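Local coordinates for protein 2,3-bisphosphoglycerate-independent phosphoglycerate mutase (Pyrococcus horikoshii, PDB 2ZKT) that probably catalyses the interconversion of 2-phosphoglycerate and 3-phosphoglycerate in glycolysis, independently of 2,3-bisphosphoglycerate, at residues I11-L15 with P303-A307; P28-A32 with K314-I320; S60-H64 with G345-T349; Y276-M281 with R322-M326. Residues are numbered along the deposited sequence.

Overall arrangement
Contacts 1 and 3 lie deep in the alpha/beta domain and share one zinc ion: D13 of contact 1 joins S60, D346 and H347 of contact 3 in binding it, while D305 carries contact 1 to a second zinc. Contacts 2 and 4 lie farther out and both use helix 313-331. Contact 2 is mostly apolar and buried, with a weak polar pair at its edge; contact 4 is only partly buried and rests on an arginine-glutamate salt bridge. K316 of contact 2 reaches inward to G14 of contact 1, and Y276 of contact 4 packs on A306. Metal chemistry thus dominates near the centre, with helix packing and charge pairing farther out.

Contact 1: I11-L15 with P303-A307; sequences ILDGL and PTDAA. With ZN (zinc ion), chain G; ZN (zinc ion), chain H.
Residues I11-L12 finish strand 6-12, and the chain then folds into a type II beta turn from L12 to L15, with D13 at phi/psi -40/128 and G14 at 61/23; the closing bond, L15 N to L12 O, is weak at 2.9 Å. This turn lies against helix 303-309, nearest at G14 and D305, whose CA atoms are 4.4 Å apart. G14 has positive phi, and a CB here would run into D305 OD1. T304 (chi1 p) turns its hydroxyl to the turn, with OG1 donating to D13 O at 2.5 Å. D305 (chi1 t) points its carboxylate past G14, its OD1 accepting a hydrogen bond from T349 OG1. D13 OD1 comes within 3.0 Å of D305 CB and 2.3 Å of one zinc; D305 OD2 lies 2.1 Å from the other. A metal-binding aspartate just past a central strand is characteristic of the alkaline phosphatase superfamily. The two carboxylates, D13 OD1 and D305 OD2 at 3.5 Å, can lie so close because each meets a separate cation.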
# COMPACT_ATOMS: atom_id res chain seq x y z
N ILE B 11 6.20 2.37 -16.68
CA ILE B 11 6.01 0.93 -16.64
C ILE B 11 6.57 0.27 -15.38
O ILE B 11 7.78 0.38 -15.07
CB ILE B 11 6.66 0.23 -17.87
CG1 ILE B 11 5.94 0.66 -19.16
CG2 ILE B 11 6.62 -1.29 -17.69
CD1 ILE B 11 4.45 0.31 -19.19
N LEU B 12 5.68 -0.40 -14.65
CA LEU B 12 6.06 -1.12 -13.44
C LEU B 12 6.07 -2.59 -13.86
O LEU B 12 5.04 -3.27 -13.80
CB LEU B 12 5.04 -0.87 -12.33
CG LEU B 12 4.78 0.62 -12.06
CD1 LEU B 12 3.97 0.74 -10.79
CD2 LEU B 12 6.10 1.39 -11.92
N ASP B 13 7.23 -3.05 -14.32
CA ASP B 13 7.44 -4.41 -14.81
C ASP B 13 6.73 -5.50 -13.99
O ASP B 13 6.86 -5.56 -12.76
CB ASP B 13 8.95 -4.69 -14.88
CG ASP B 13 9.34 -5.61 -16.02
OD1 ASP B 13 9.11 -6.84 -15.89
OD2 ASP B 13 9.85 -5.10 -17.05
N GLY B 14 5.97 -6.35 -14.69
CA GLY B 14 5.25 -7.44 -14.03
C GLY B 14 4.22 -7.01 -13.00
O GLY B 14 3.85 -7.78 -12.12
N LEU B 15 3.72 -5.77 -13.13
CA LEU B 15 2.73 -5.24 -12.19
C LEU B 15 1.53 -6.15 -11.90
O LEU B 15 1.24 -6.45 -10.74
CB LEU B 15 2.22 -3.89 -12.71
CG LEU B 15 1.28 -3.12 -11.78
CD1 LEU B 15 1.96 -2.89 -10.42
CD2 LEU B 15 0.93 -1.79 -12.44
N PRO B 303 12.43 -4.16 -10.62
CA PRO B 303 12.27 -4.97 -9.41
C PRO B 303 10.89 -5.58 -9.08
O PRO B 303 10.82 -6.68 -8.53
CB PRO B 303 12.80 -4.05 -8.29
CG PRO B 303 12.75 -2.67 -8.89
CD PRO B 303 13.14 -2.90 -10.32
N THR B 304 9.80 -4.89 -9.42
CA THR B 304 8.49 -5.46 -9.14
C THR B 304 8.36 -6.83 -9.81
O THR B 304 7.73 -7.75 -9.28
CB THR B 304 7.34 -4.56 -9.66
OG1 THR B 304 7.70 -4.02 -10.94
CG2 THR B 304 7.06 -3.44 -8.67
N ASP B 305 8.99 -6.97 -10.98
CA ASP B 305 8.92 -8.23 -11.72
C ASP B 305 9.69 -9.38 -11.08
O ASP B 305 9.29 -10.55 -11.21
CB ASP B 305 9.40 -8.02 -13.15
CG ASP B 305 9.29 -9.29 -13.99
OD1 ASP B 305 8.16 -9.81 -14.15
OD2 ASP B 305 10.35 -9.76 -14.48
N ALA B 306 10.78 -9.06 -10.38
CA ALA B 306 11.58 -10.11 -9.72
C ALA B 306 10.81 -10.74 -8.55
O ALA B 306 10.83 -11.96 -8.37
CB ALA B 306 12.90 -9.54 -9.24
N ALA B 307 10.13 -9.90 -7.77
CA ALA B 307 9.37 -10.41 -6.62
C ALA B 307 8.31 -11.39 -7.11
O ALA B 307 8.00 -12.38 -6.43
CB ALA B 307 8.74 -9.26 -5.87
ZN ZN G . 8.91 -7.36 -18.09
ZN ZN H . 9.90 -11.20 -15.90

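Contact 2: P28-A32 with K314-I320; sequences PLEYA and KLKAELI
The short helix 28-31, a single turn, lies against helix 313-331, with the CA atoms of P28 and A317 4.4 Å apart. A317 CB is the bump on the long helix, set between P28 CB (4.1 Å), A32 CB (3.9 Å) and the Y31 ring, whose edge it meets at CD2 (4.0 Å). A32, outside helical phi/psi, pushes its CB to 3.3 Å from A317 O. One turn later, I320 (m, t) places CD1 4.1 Å from P28 CB and 3.6 Å from L29 N, with CG2 3.9 Å from L29 CD1. The pairing joins the short helix after strand 6-12 to the long helix flanking the central sheet of the alpha/beta domain. K316, all trans, runs its CG past P28 CB (4.0 Å); NZ makes a salt bridge to D17 and a hydrogen bond to G14 O. At the outer end, Y31 OH (chi1 t) accepts a weak hydrogen bond from K314 NZ at 3.4 Å; Y31 also packs on P35 of the second subunit.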
# COMPACT_ATOMS: atom_id res chain seq x y z
N PRO B 28 -1.00 -7.74 -4.91
CA PRO B 28 0.03 -6.88 -4.31
C PRO B 28 -0.24 -5.40 -4.57
O PRO B 28 -0.04 -4.56 -3.69
CB PRO B 28 1.31 -7.37 -5.00
CG PRO B 28 1.05 -8.85 -5.13
CD PRO B 28 -0.39 -8.88 -5.62
N LEU B 29 -0.70 -5.08 -5.78
CA LEU B 29 -0.99 -3.69 -6.14
C LEU B 29 -2.14 -3.11 -5.33
O LEU B 29 -2.10 -1.95 -4.94
CB LEU B 29 -1.33 -3.57 -7.64
CG LEU B 29 -1.91 -2.20 -8.06
CD1 LEU B 29 -0.99 -1.06 -7.60
CD2 LEU B 29 -2.07 -2.17 -9.58
N GLU B 30 -3.16 -3.93 -5.07
CA GLU B 30 -4.32 -3.45 -4.32
C GLU B 30 -3.94 -3.30 -2.84
O GLU B 30 -4.20 -2.26 -2.22
CB GLU B 30 -5.50 -4.42 -4.49
CG GLU B 30 -6.04 -4.46 -5.92
CD GLU B 30 -6.95 -5.66 -6.20
OE1 GLU B 30 -6.74 -6.73 -5.56
OE2 GLU B 30 -7.86 -5.54 -7.07
N TYR B 31 -3.30 -4.35 -2.31
CA TYR B 31 -2.85 -4.42 -0.91
C TYR B 31 -1.84 -3.30 -0.58
O TYR B 31 -1.96 -2.64 0.45
CB TYR B 31 -2.19 -5.79 -0.67
CG TYR B 31 -1.66 -6.02 0.73
CD1 TYR B 31 -2.52 -6.40 1.77
CD2 TYR B 31 -0.30 -5.89 1.03
CE1 TYR B 31 -2.04 -6.63 3.06
CE2 TYR B 31 0.19 -6.12 2.32
CZ TYR B 31 -0.68 -6.49 3.33
OH TYR B 31 -0.21 -6.73 4.61
N ALA B 32 -0.86 -3.10 -1.46
CA ALA B 32 0.17 -2.08 -1.26
C ALA B 32 -0.41 -0.69 -1.06
O ALA B 32 -1.38 -0.32 -1.71
CB ALA B 32 1.13 -2.07 -2.47
N LYS B 314 4.32 -9.98 -0.50
CA LYS B 314 4.57 -8.86 0.40
C LYS B 314 5.71 -8.00 -0.17
O LYS B 314 5.61 -6.77 -0.25
CB LYS B 314 4.95 -9.37 1.79
CG LYS B 314 3.90 -10.25 2.46
CD LYS B 314 3.03 -9.45 3.42
CE LYS B 314 2.21 -10.36 4.33
NZ LYS B 314 1.42 -9.59 5.33
N LEU B 315 6.79 -8.67 -0.57
CA LEU B 315 7.94 -7.96 -1.13
C LEU B 315 7.51 -7.18 -2.37
O LEU B 315 7.87 -6.00 -2.51
CB LEU B 315 9.05 -8.96 -1.51
CG LEU B 315 10.26 -8.33 -2.23
CD1 LEU B 315 10.82 -7.19 -1.39
CD2 LEU B 315 11.33 -9.40 -2.49
N LYS B 316 6.76 -7.83 -3.26
CA LYS B 316 6.29 -7.17 -4.48
C LYS B 316 5.45 -5.95 -4.10
O LYS B 316 5.63 -4.87 -4.66
CB LYS B 316 5.46 -8.14 -5.34
CG LYS B 316 4.96 -7.54 -6.66
CD LYS B 316 4.33 -8.63 -7.54
CE LYS B 316 3.75 -8.06 -8.83
NZ LYS B 316 3.26 -9.14 -9.74
N ALA B 317 4.55 -6.13 -3.13
CA ALA B 317 3.70 -5.02 -2.68
C ALA B 317 4.61 -3.91 -2.12
O ALA B 317 4.38 -2.72 -2.36
CB ALA B 317 2.71 -5.50 -1.60
N GLU B 318 5.64 -4.31 -1.37
CA GLU B 318 6.59 -3.36 -0.78
C GLU B 318 7.28 -2.56 -1.91
O GLU B 318 7.46 -1.34 -1.82
CB GLU B 318 7.63 -4.13 0.05
CG GLU B 318 8.41 -3.29 1.07
CD GLU B 318 9.43 -2.35 0.42
OE1 GLU B 318 10.34 -2.85 -0.29
OE2 GLU B 318 9.31 -1.12 0.62
N LEU B 319 7.64 -3.26 -2.99
CA LEU B 319 8.28 -2.60 -4.12
C LEU B 319 7.33 -1.67 -4.89
O LEU B 319 7.72 -0.63 -5.39
CB LEU B 319 8.84 -3.67 -5.06
CG LEU B 319 10.04 -4.38 -4.42
CD1 LEU B 319 10.46 -5.65 -5.18
CD2 LEU B 319 11.28 -3.49 -4.34
N ILE B 320 6.04 -2.11 -5.01
CA ILE B 320 5.08 -1.23 -5.67
C ILE B 320 4.92 0.07 -4.87
O ILE B 320 4.62 1.13 -5.41
CB ILE B 320 3.71 -1.94 -5.82
CG1 ILE B 320 3.81 -3.11 -6.83
CG2 ILE B 320 2.66 -0.95 -6.37
CD1 ILE B 320 2.53 -3.95 -6.92

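Contact 3: S60-H64 with G345-T349; sequences SDTAH and GDHST. With ZN (zinc ion), chain G.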
# COMPACT_ATOMS: atom_id res chain seq x y z
N SER B 60 9.33 -10.08 -22.06
CA SER B 60 9.57 -8.66 -21.79
C SER B 60 9.81 -7.82 -23.06
O SER B 60 9.37 -6.68 -23.14
CB SER B 60 10.77 -8.50 -20.84
OG SER B 60 10.62 -7.35 -20.03
N ASP B 61 10.52 -8.39 -24.04
CA ASP B 61 10.82 -7.66 -25.29
C ASP B 61 9.58 -7.41 -26.16
O ASP B 61 9.34 -6.27 -26.59
CB ASP B 61 11.91 -8.41 -26.08
CG ASP B 61 11.61 -9.89 -26.27
OD1 ASP B 61 10.60 -10.38 -25.70
OD2 ASP B 61 12.38 -10.57 -27.00
N THR B 62 8.80 -8.46 -26.42
CA THR B 62 7.58 -8.35 -27.23
C THR B 62 6.51 -7.46 -26.55
O THR B 62 5.73 -6.77 -27.22
CB THR B 62 6.95 -9.75 -27.52
OG1 THR B 62 6.62 -10.40 -26.27
CG2 THR B 62 7.94 -10.63 -28.31
N ALA B 63 6.49 -7.47 -25.21
CA ALA B 63 5.53 -6.66 -24.45
C ALA B 63 5.84 -5.18 -24.62
O ALA B 63 4.93 -4.35 -24.69
CB ALA B 63 5.56 -7.04 -22.96
N HIS B 64 7.13 -4.85 -24.68
CA HIS B 64 7.54 -3.45 -24.81
C HIS B 64 7.39 -2.92 -26.24
O HIS B 64 7.16 -1.74 -26.47
CB HIS B 64 8.98 -3.30 -24.31
CG HIS B 64 9.01 -3.07 -22.82
ND1 HIS B 64 9.27 -4.04 -21.91
CD2 HIS B 64 8.79 -1.87 -22.12
CE1 HIS B 64 9.22 -3.44 -20.69
NE2 HIS B 64 8.94 -2.13 -20.80
N GLY B 345 1.78 -1.92 -16.47
CA GLY B 345 2.87 -2.87 -16.57
C GLY B 345 2.95 -3.43 -17.99
O GLY B 345 1.97 -3.47 -18.72
N ASP B 346 4.18 -3.80 -18.40
CA ASP B 346 4.32 -4.42 -19.71
C ASP B 346 3.66 -5.80 -19.76
O ASP B 346 3.43 -6.39 -20.82
CB ASP B 346 5.82 -4.54 -20.04
CG ASP B 346 6.53 -5.30 -18.93
OD1 ASP B 346 6.17 -5.09 -17.77
OD2 ASP B 346 7.44 -6.07 -19.24
N HIS B 347 3.37 -6.34 -18.55
CA HIS B 347 2.68 -7.63 -18.47
C HIS B 347 2.41 -8.05 -17.02
O HIS B 347 2.84 -7.40 -16.06
CB HIS B 347 3.54 -8.69 -19.18
CG HIS B 347 4.85 -8.85 -18.45
ND1 HIS B 347 4.95 -9.45 -17.24
CD2 HIS B 347 6.13 -8.48 -18.88
CE1 HIS B 347 6.27 -9.44 -16.94
NE2 HIS B 347 7.00 -8.87 -17.91
N SER B 348 1.63 -9.14 -16.86
CA SER B 348 1.38 -9.68 -15.52
C SER B 348 2.42 -10.74 -15.15
O SER B 348 2.88 -11.53 -15.97
CB SER B 348 -0.01 -10.32 -15.52
OG SER B 348 -0.99 -9.27 -15.46
N THR B 349 2.80 -10.76 -13.87
CA THR B 349 3.73 -11.77 -13.36
C THR B 349 3.22 -12.17 -11.99
O THR B 349 3.74 -11.73 -10.97
CB THR B 349 5.17 -11.25 -13.22
OG1 THR B 349 5.65 -10.83 -14.51
CG2 THR B 349 6.09 -12.36 -12.69
ZN ZN G . 8.91 -7.36 -18.09
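A zinc ion, rather than any direct hydrogen bond, holds these two segments together. S60 OG binds it from the first residue of helix 60-67 at 2.6 Å, the longest of the three bonds made here; D346 OD2 at 2.3 Å and H347 NE2 at 2.4 Å supply the other two from the irregular loop 345-349. D13 completes the site. The metal lets S60 OG sit 3.5 Å from D346 OD2, and D346 OD2 sit 3.1 Å from H347 NE2, although these atoms do not bond to each other. Around the ion the packing is tight. A63 directs its methyl at the loop, CB lying 3.1 Å from D346 O, and A63 and D346 have the closest CA atoms, 5.4 Å apart. D346 CB makes a CH-pi contact with the face of H64, 4.0 Å from the ring centroid. That ring is steadied within its own helix by H64 ND1 donating to S60 O at 2.9 Å.

The H347 ring stacks on H356, a ligand of the second zinc, so the two metal sites adjoin. In cofactor-independent phosphoglycerate mutases a metal-bound serine at a helix start takes up the phosphoryl group, and the position of S60 is consistent with that role. H347 ND1 donates to S348 O at 3.2 Å; with its proton spent there, NE2 offers its lone pair to the zinc.

Contact 4: Y276-M281 with R322-M326; sequences YNTNEM and RADRM
From Y276 to N279 the chain is a loop; T278 is extended (phi/psi -58/153), N279 takes the N-cap position, and E280 and M281 open helix 280-291. This run lies beside the middle of helix 313-331, with M281 and M326 nearest, their CA atoms 5.3 Å apart. R322 (m, t, p) reaches out to the loop, and E280 OE1, Y276 O and T278 O lie at the edge of its guanidinium, near its plane. R322 NE donates to E280 OE2 at 3.1 Å and R322 NH2 to E280 OE1 at 2.8 Å, a two-pronged salt bridge. Y276 O accepts from R322 NH1 at 2.8 Å and R322 NH2 at 3.0 Å; T278 O is 3.1 Å from R322 NH2. E280 directs its CA-to-CB bond toward the helix, and chi1 p carries the carboxylate to R322. Other polar groups are met elsewhere: Y276 OH by K312, T278 OG1 by E275 and T273, and N279 OD1 weakly caps A282 N. M326 CG lies 3.4 Å from E280 O and M281 SD 3.8 Å from M326 CA. Two neighbouring helices on one side of a largely parallel sheet, joined by a salt bridge, fit the alpha/beta fold of the alkaline phosphatase superfamily.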
# COMPACT_ATOMS: atom_id res chain seq x y z
N TYR B 276 16.53 -4.85 -6.73
CA TYR B 276 15.98 -4.38 -5.46
C TYR B 276 16.72 -3.19 -4.84
O TYR B 276 16.11 -2.38 -4.13
CB TYR B 276 15.95 -5.53 -4.43
CG TYR B 276 15.15 -6.74 -4.88
CD1 TYR B 276 13.86 -6.59 -5.40
CD2 TYR B 276 15.67 -8.03 -4.76
CE1 TYR B 276 13.10 -7.71 -5.79
CE2 TYR B 276 14.93 -9.16 -5.14
CZ TYR B 276 13.64 -8.99 -5.66
OH TYR B 276 12.90 -10.10 -6.02
N ASN B 277 18.02 -3.07 -5.11
CA ASN B 277 18.82 -1.98 -4.55
C ASN B 277 18.85 -0.71 -5.43
O ASN B 277 19.62 0.23 -5.19
CB ASN B 277 20.24 -2.48 -4.27
CG ASN B 277 20.93 -2.91 -5.55
OD1 ASN B 277 20.78 -4.05 -6.01
ND2 ASN B 277 21.62 -1.95 -6.19
N THR B 278 18.00 -0.71 -6.47
CA THR B 278 17.92 0.43 -7.39
C THR B 278 17.58 1.75 -6.67
O THR B 278 16.96 1.77 -5.61
CB THR B 278 16.83 0.12 -8.42
OG1 THR B 278 17.23 -1.01 -9.19
CG2 THR B 278 16.63 1.32 -9.36
N ASN B 279 18.02 2.88 -7.27
CA ASN B 279 17.59 4.19 -6.79
C ASN B 279 16.41 4.73 -7.62
O ASN B 279 16.58 5.36 -8.66
CB ASN B 279 18.78 5.16 -6.90
CG ASN B 279 18.58 6.35 -5.98
OD1 ASN B 279 17.55 7.02 -6.01
ND2 ASN B 279 19.64 6.67 -5.22
N GLU B 280 15.18 4.44 -7.18
CA GLU B 280 13.98 4.87 -7.89
C GLU B 280 13.80 6.40 -7.87
O GLU B 280 13.31 7.01 -8.82
CB GLU B 280 12.75 4.17 -7.28
CG GLU B 280 12.48 4.55 -5.82
CD GLU B 280 13.09 3.53 -4.89
OE1 GLU B 280 13.91 2.73 -5.34
OE2 GLU B 280 12.78 3.55 -3.71
N MET B 281 14.18 7.01 -6.72
CA MET B 281 14.06 8.46 -6.64
C MET B 281 15.01 9.14 -7.63
O MET B 281 14.84 10.29 -8.02
CB MET B 281 14.36 8.91 -5.20
CG MET B 281 13.37 8.35 -4.16
SD MET B 281 11.64 8.67 -4.58
CE MET B 281 11.33 10.07 -3.48
N ARG B 322 7.42 1.53 -3.22
CA ARG B 322 8.59 2.37 -3.51
C ARG B 322 8.31 3.11 -4.82
O ARG B 322 8.70 4.27 -5.00
CB ARG B 322 9.85 1.49 -3.61
CG ARG B 322 10.33 1.00 -2.24
CD ARG B 322 11.48 -0.01 -2.33
NE ARG B 322 12.59 0.48 -3.16
CZ ARG B 322 13.62 -0.27 -3.53
NH1 ARG B 322 13.68 -1.55 -3.14
NH2 ARG B 322 14.58 0.24 -4.31
N ALA B 323 7.62 2.43 -5.74
CA ALA B 323 7.28 3.04 -7.02
C ALA B 323 6.29 4.19 -6.77
O ALA B 323 6.40 5.26 -7.39
CB ALA B 323 6.65 1.99 -7.97
N ASP B 324 5.33 3.99 -5.86
CA ASP B 324 4.35 5.05 -5.60
C ASP B 324 5.05 6.32 -5.13
O ASP B 324 4.69 7.43 -5.56
CB ASP B 324 3.30 4.61 -4.56
CG ASP B 324 2.04 5.48 -4.61
OD1 ASP B 324 1.37 5.49 -5.68
OD2 ASP B 324 1.71 6.15 -3.60
N ARG B 325 6.05 6.17 -4.25
CA ARG B 325 6.79 7.34 -3.76
C ARG B 325 7.56 7.96 -4.94
O ARG B 325 7.64 9.19 -5.06
CB ARG B 325 7.77 6.94 -2.64
CG ARG B 325 7.08 6.25 -1.47
CD ARG B 325 8.03 6.02 -0.29
NE ARG B 325 7.45 5.03 0.63
CZ ARG B 325 7.81 3.75 0.67
NH1 ARG B 325 8.76 3.29 -0.15
NH2 ARG B 325 7.21 2.90 1.50
N MET B 326 8.12 7.10 -5.79
CA MET B 326 8.86 7.57 -6.97
C MET B 326 7.90 8.43 -7.79
O MET B 326 8.26 9.53 -8.24
CB MET B 326 9.36 6.37 -7.80
CG MET B 326 9.93 6.73 -9.16
SD MET B 326 10.39 5.27 -10.16
CE MET B 326 8.70 4.73 -10.78